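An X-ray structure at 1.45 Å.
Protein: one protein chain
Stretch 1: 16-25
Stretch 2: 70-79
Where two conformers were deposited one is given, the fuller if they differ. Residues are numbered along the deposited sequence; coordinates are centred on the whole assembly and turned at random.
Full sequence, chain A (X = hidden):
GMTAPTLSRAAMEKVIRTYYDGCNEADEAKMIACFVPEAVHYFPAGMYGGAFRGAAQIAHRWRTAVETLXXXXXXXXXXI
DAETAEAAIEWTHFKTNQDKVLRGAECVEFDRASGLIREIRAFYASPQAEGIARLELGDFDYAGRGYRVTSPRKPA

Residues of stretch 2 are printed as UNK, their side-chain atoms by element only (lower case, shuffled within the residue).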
# COMPACT_ATOMS: atom_id res chain seq x y z
N ILE A 16 12.98 -9.22 3.76
CA ILE A 16 12.62 -7.99 3.06
C ILE A 16 13.84 -7.10 2.85
O ILE A 16 14.08 -6.59 1.74
CB ILE A 16 11.51 -7.28 3.83
CG1 ILE A 16 10.18 -7.99 3.56
CG2 ILE A 16 11.46 -5.77 3.42
CD1 ILE A 16 9.02 -7.57 4.53
N ARG A 17 14.66 -6.95 3.87
CA ARG A 17 15.79 -6.07 3.70
C ARG A 17 16.85 -6.69 2.73
O ARG A 17 17.53 -5.97 1.97
CB ARG A 17 16.43 -5.73 5.04
CG ARG A 17 15.51 -4.89 5.94
CD ARG A 17 16.28 -4.26 7.13
NE ARG A 17 15.39 -3.50 7.99
CZ ARG A 17 14.95 -2.26 7.78
NH1 ARG A 17 15.32 -1.52 6.71
NH2 ARG A 17 14.14 -1.72 8.68
N THR A 18 17.00 -8.02 2.78
CA THR A 18 17.90 -8.68 1.86
C THR A 18 17.41 -8.44 0.41
O THR A 18 18.17 -8.23 -0.51
CB THR A 18 17.99 -10.18 2.12
OG1 THR A 18 18.50 -10.37 3.45
CG2 THR A 18 18.93 -10.87 1.11
N TYR A 19 16.10 -8.52 0.21
CA TYR A 19 15.48 -8.32 -1.09
C TYR A 19 15.82 -6.92 -1.63
O TYR A 19 16.27 -6.77 -2.74
CB TYR A 19 13.95 -8.56 -1.00
CG TYR A 19 13.16 -8.05 -2.17
CD1 TYR A 19 13.44 -8.42 -3.49
CD2 TYR A 19 12.06 -7.29 -1.94
CE1 TYR A 19 12.68 -7.93 -4.54
CE2 TYR A 19 11.28 -6.80 -2.98
CZ TYR A 19 11.61 -7.12 -4.29
OH TYR A 19 10.79 -6.64 -5.31
N TYR A 20 15.53 -5.91 -0.81
CA TYR A 20 15.81 -4.51 -1.21
C TYR A 20 17.30 -4.29 -1.45
O TYR A 20 17.67 -3.60 -2.37
CB TYR A 20 15.20 -3.51 -0.22
CG TYR A 20 13.75 -3.17 -0.50
CD1 TYR A 20 12.77 -4.09 -0.32
CD2 TYR A 20 13.40 -1.92 -0.96
CE1 TYR A 20 11.41 -3.81 -0.63
CE2 TYR A 20 12.07 -1.57 -1.22
CZ TYR A 20 11.09 -2.55 -1.07
OH TYR A 20 9.76 -2.19 -1.37
N ASP A 21 18.15 -4.89 -0.62
CA ASP A 21 19.60 -4.83 -0.86
C ASP A 21 19.91 -5.38 -2.24
O ASP A 21 20.64 -4.82 -3.02
CB ASP A 21 20.38 -5.61 0.18
CG ASP A 21 20.44 -4.93 1.54
OD1 ASP A 21 19.92 -3.84 1.72
OD2 ASP A 21 21.03 -5.60 2.46
N GLY A 22 19.37 -6.55 -2.51
CA GLY A 22 19.58 -7.19 -3.79
C GLY A 22 19.09 -6.36 -4.96
O GLY A 22 19.72 -6.33 -6.02
N CYS A 23 17.95 -5.72 -4.78
CA CYS A 23 17.45 -4.79 -5.80
C CYS A 23 18.48 -3.70 -6.08
O CYS A 23 18.89 -3.48 -7.21
CB CYS A 23 16.15 -4.11 -5.35
SG CYS A 23 14.70 -5.22 -5.30
N ASN A 24 18.94 -3.01 -5.02
CA ASN A 24 19.90 -1.91 -5.24
C ASN A 24 21.22 -2.38 -5.81
O ASN A 24 21.86 -1.67 -6.57
CB ASN A 24 20.08 -1.07 -3.98
CG ASN A 24 18.85 -0.27 -3.68
OD1 ASN A 24 18.09 0.04 -4.61
ND2 ASN A 24 18.62 0.09 -2.42
N GLU A 25 21.60 -3.61 -5.46
CA GLU A 25 22.86 -4.21 -5.90
C GLU A 25 22.75 -4.87 -7.26
O GLU A 25 23.76 -5.40 -7.77
CB GLU A 25 23.36 -5.22 -4.84
CG GLU A 25 23.81 -4.60 -3.54
CD GLU A 25 23.99 -5.54 -2.36
OE1 GLU A 25 23.49 -6.67 -2.43
OE2 GLU A 25 24.56 -5.08 -1.35
N UNK A 70 19.07 3.57 -13.36
CA UNK A 70 19.79 3.91 -12.14
C UNK A 70 18.89 3.75 -10.91
O UNK A 70 19.14 4.39 -9.86
N UNK A 71 17.85 2.92 -10.99
CA UNK A 71 16.91 2.72 -9.91
C UNK A 71 17.60 2.48 -8.58
O UNK A 71 18.58 1.77 -8.49
o UNK A 71 15.28 1.77 -11.38
c UNK A 71 16.05 1.54 -10.21
N UNK A 72 17.09 3.15 -7.56
CA UNK A 72 17.56 2.94 -6.19
C UNK A 72 16.33 3.03 -5.33
O UNK A 72 15.56 4.00 -5.41
c UNK A 72 19.34 3.66 -4.52
c UNK A 72 18.56 4.01 -5.78
c UNK A 72 20.74 2.96 -2.21
c UNK A 72 19.48 3.48 -2.11
c UNK A 72 18.78 3.84 -3.26
o UNK A 72 21.43 2.62 -1.03
c UNK A 72 21.33 2.77 -3.44
c UNK A 72 20.59 3.09 -4.60
N UNK A 73 16.11 2.03 -4.49
CA UNK A 73 14.94 1.95 -3.65
C UNK A 73 15.27 2.16 -2.19
O UNK A 73 16.28 1.67 -1.69
c UNK A 73 14.26 -0.32 -6.26
c UNK A 73 15.74 -1.33 -7.85
c UNK A 73 14.33 0.55 -3.80
c UNK A 73 14.70 -1.44 -8.77
c UNK A 73 13.24 -0.43 -7.22
c UNK A 73 12.37 0.48 -5.37
c UNK A 73 13.46 -1.01 -8.48
n UNK A 73 12.09 0.10 -6.66
c UNK A 73 13.69 0.28 -5.09
c UNK A 73 15.54 -0.76 -6.60
N UNK A 74 14.36 2.77 -1.47
CA UNK A 74 14.44 2.90 -0.04
C UNK A 74 13.19 2.34 0.62
O UNK A 74 12.07 2.43 0.08
c UNK A 74 15.94 4.92 -0.18
o UNK A 74 13.55 5.17 0.01
c UNK A 74 14.65 4.36 0.41
N UNK A 75 13.38 1.75 1.82
CA UNK A 75 12.29 1.29 2.66
C UNK A 75 12.01 2.45 3.59
O UNK A 75 12.87 2.81 4.41
c UNK A 75 11.60 -0.25 4.51
c UNK A 75 12.94 -1.15 2.54
c UNK A 75 12.67 0.05 3.47
c UNK A 75 13.42 -2.44 3.27
N UNK A 76 10.85 3.06 3.45
CA UNK A 76 10.48 4.22 4.24
C UNK A 76 9.64 3.89 5.47
O UNK A 76 9.66 4.62 6.47
c UNK A 76 10.54 5.59 2.12
c UNK A 76 9.74 5.21 3.36
o UNK A 76 9.92 5.92 1.11
o UNK A 76 11.80 5.59 2.18
N UNK A 77 8.85 2.83 5.39
CA UNK A 77 8.08 2.33 6.54
C UNK A 77 7.94 0.86 6.35
O UNK A 77 7.84 0.38 5.22
c UNK A 77 6.69 3.03 6.67
N UNK A 78 7.91 0.11 7.43
CA UNK A 78 7.84 -1.34 7.37
C UNK A 78 6.87 -1.83 8.44
O UNK A 78 7.10 -1.58 9.63
c UNK A 78 9.38 -3.42 7.54
c UNK A 78 10.89 -3.73 7.64
c UNK A 78 8.70 -4.08 6.31
c UNK A 78 9.25 -1.92 7.55
N UNK A 79 5.79 -2.48 8.04
CA UNK A 79 4.74 -2.95 8.92
C UNK A 79 4.75 -4.46 8.84
O UNK A 79 4.62 -5.01 7.76
c UNK A 79 3.38 -0.89 8.30
c UNK A 79 3.37 -2.44 8.43
c UNK A 79 2.23 -2.87 9.33

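Position 70 has no side-chain atoms. Its phi is positive, 70°, and it is the first residue to leave helical geometry after a helix. Both points fit glycine: Gly-70. It does not touch the helix.

Position 71 has one carbon and then one oxygen. That is serine, Ser-71. Its CA-to-CB bond points sideways, and its hydroxyl is hydrogen-bonded elsewhere in the structure.

Position 72 has one carbon, then a six-carbon ring bearing one oxygen. The ring lies with one face under the Asn-24 amide nitrogen. A hydroxyl on such a ring means tyrosine, Tyr-72. Its CE1 is 3.5 Å from Asn-24 ND2.

Position 73 has one carbon and then fused five- and six-membered rings holding eight carbons and one nitrogen. The rings lie against Cys-23 and Asn-24. CB points toward the helix and lies 3.9 Å from Tyr-20 CD2. Only tryptophan has such rings: Trp-73. Trp-73 CE3 is 3.6 Å from Cys-23 CB, and Cys-23 SG sits 4.9 Å from the centroid of the six-membered ring. Asn-24 OD1 meets the ring at its edge, 3.3 Å from Trp-73 CE3.

Position 74 has one carbon carrying one oxygen and one carbon. The branch at CB gives threonine, Thr-74. It points away from the helix. Its OG1 donates a hydrogen bond to a side-chain oxygen of position 76.

Position 75 has four carbons, forked at the first, with one arm two carbons long. One carbon lies over the Tyr-20 ring face, and the end of the long arm reaches Ile-16 and Arg-17. This is isoleucine, Ile-75. Its CG1 is 3.8 Å from the Tyr-20 ring centroid, a CH-pi contact. Ile-75 CD1 is 3.9 Å from Ile-16 CG2.

Position 76 has two carbons, the second carrying two oxygens: aspartate, Asp-76. Its OD1 accepts the bond from Thr-74 OG1, at 2.8 Å.

Position 77 has a single carbon, so it is alanine, Ala-77. It makes no contact with the helix.

Position 78 has four carbons, forked at the second. One end carbon touches Ile-16, and the other lies over a face of the Arg-17 guanidinium. This is leucine, Leu-78. Its CD1 is 3.9 Å from Ile-16 CD1, and its CD2 is 4.0 Å from Arg-17 NH2.

Position 79 has one carbon carrying two more: valine, Val-79.

The helix and strand run nearly antiparallel, at 160°. Asn-24 pins one end by pairing with the strand backbone: Trp-73 N donates to Asn-24 OD1 at 2.8 Å, and Asn-24 ND2 donates to Trp-73 O at 2.9 Å. From there Trp-73, Ile-75 and Leu-78 pack along the helix, mostly through apolar contacts.

Stretch 2, residues 70-79: GSYWTIDALV
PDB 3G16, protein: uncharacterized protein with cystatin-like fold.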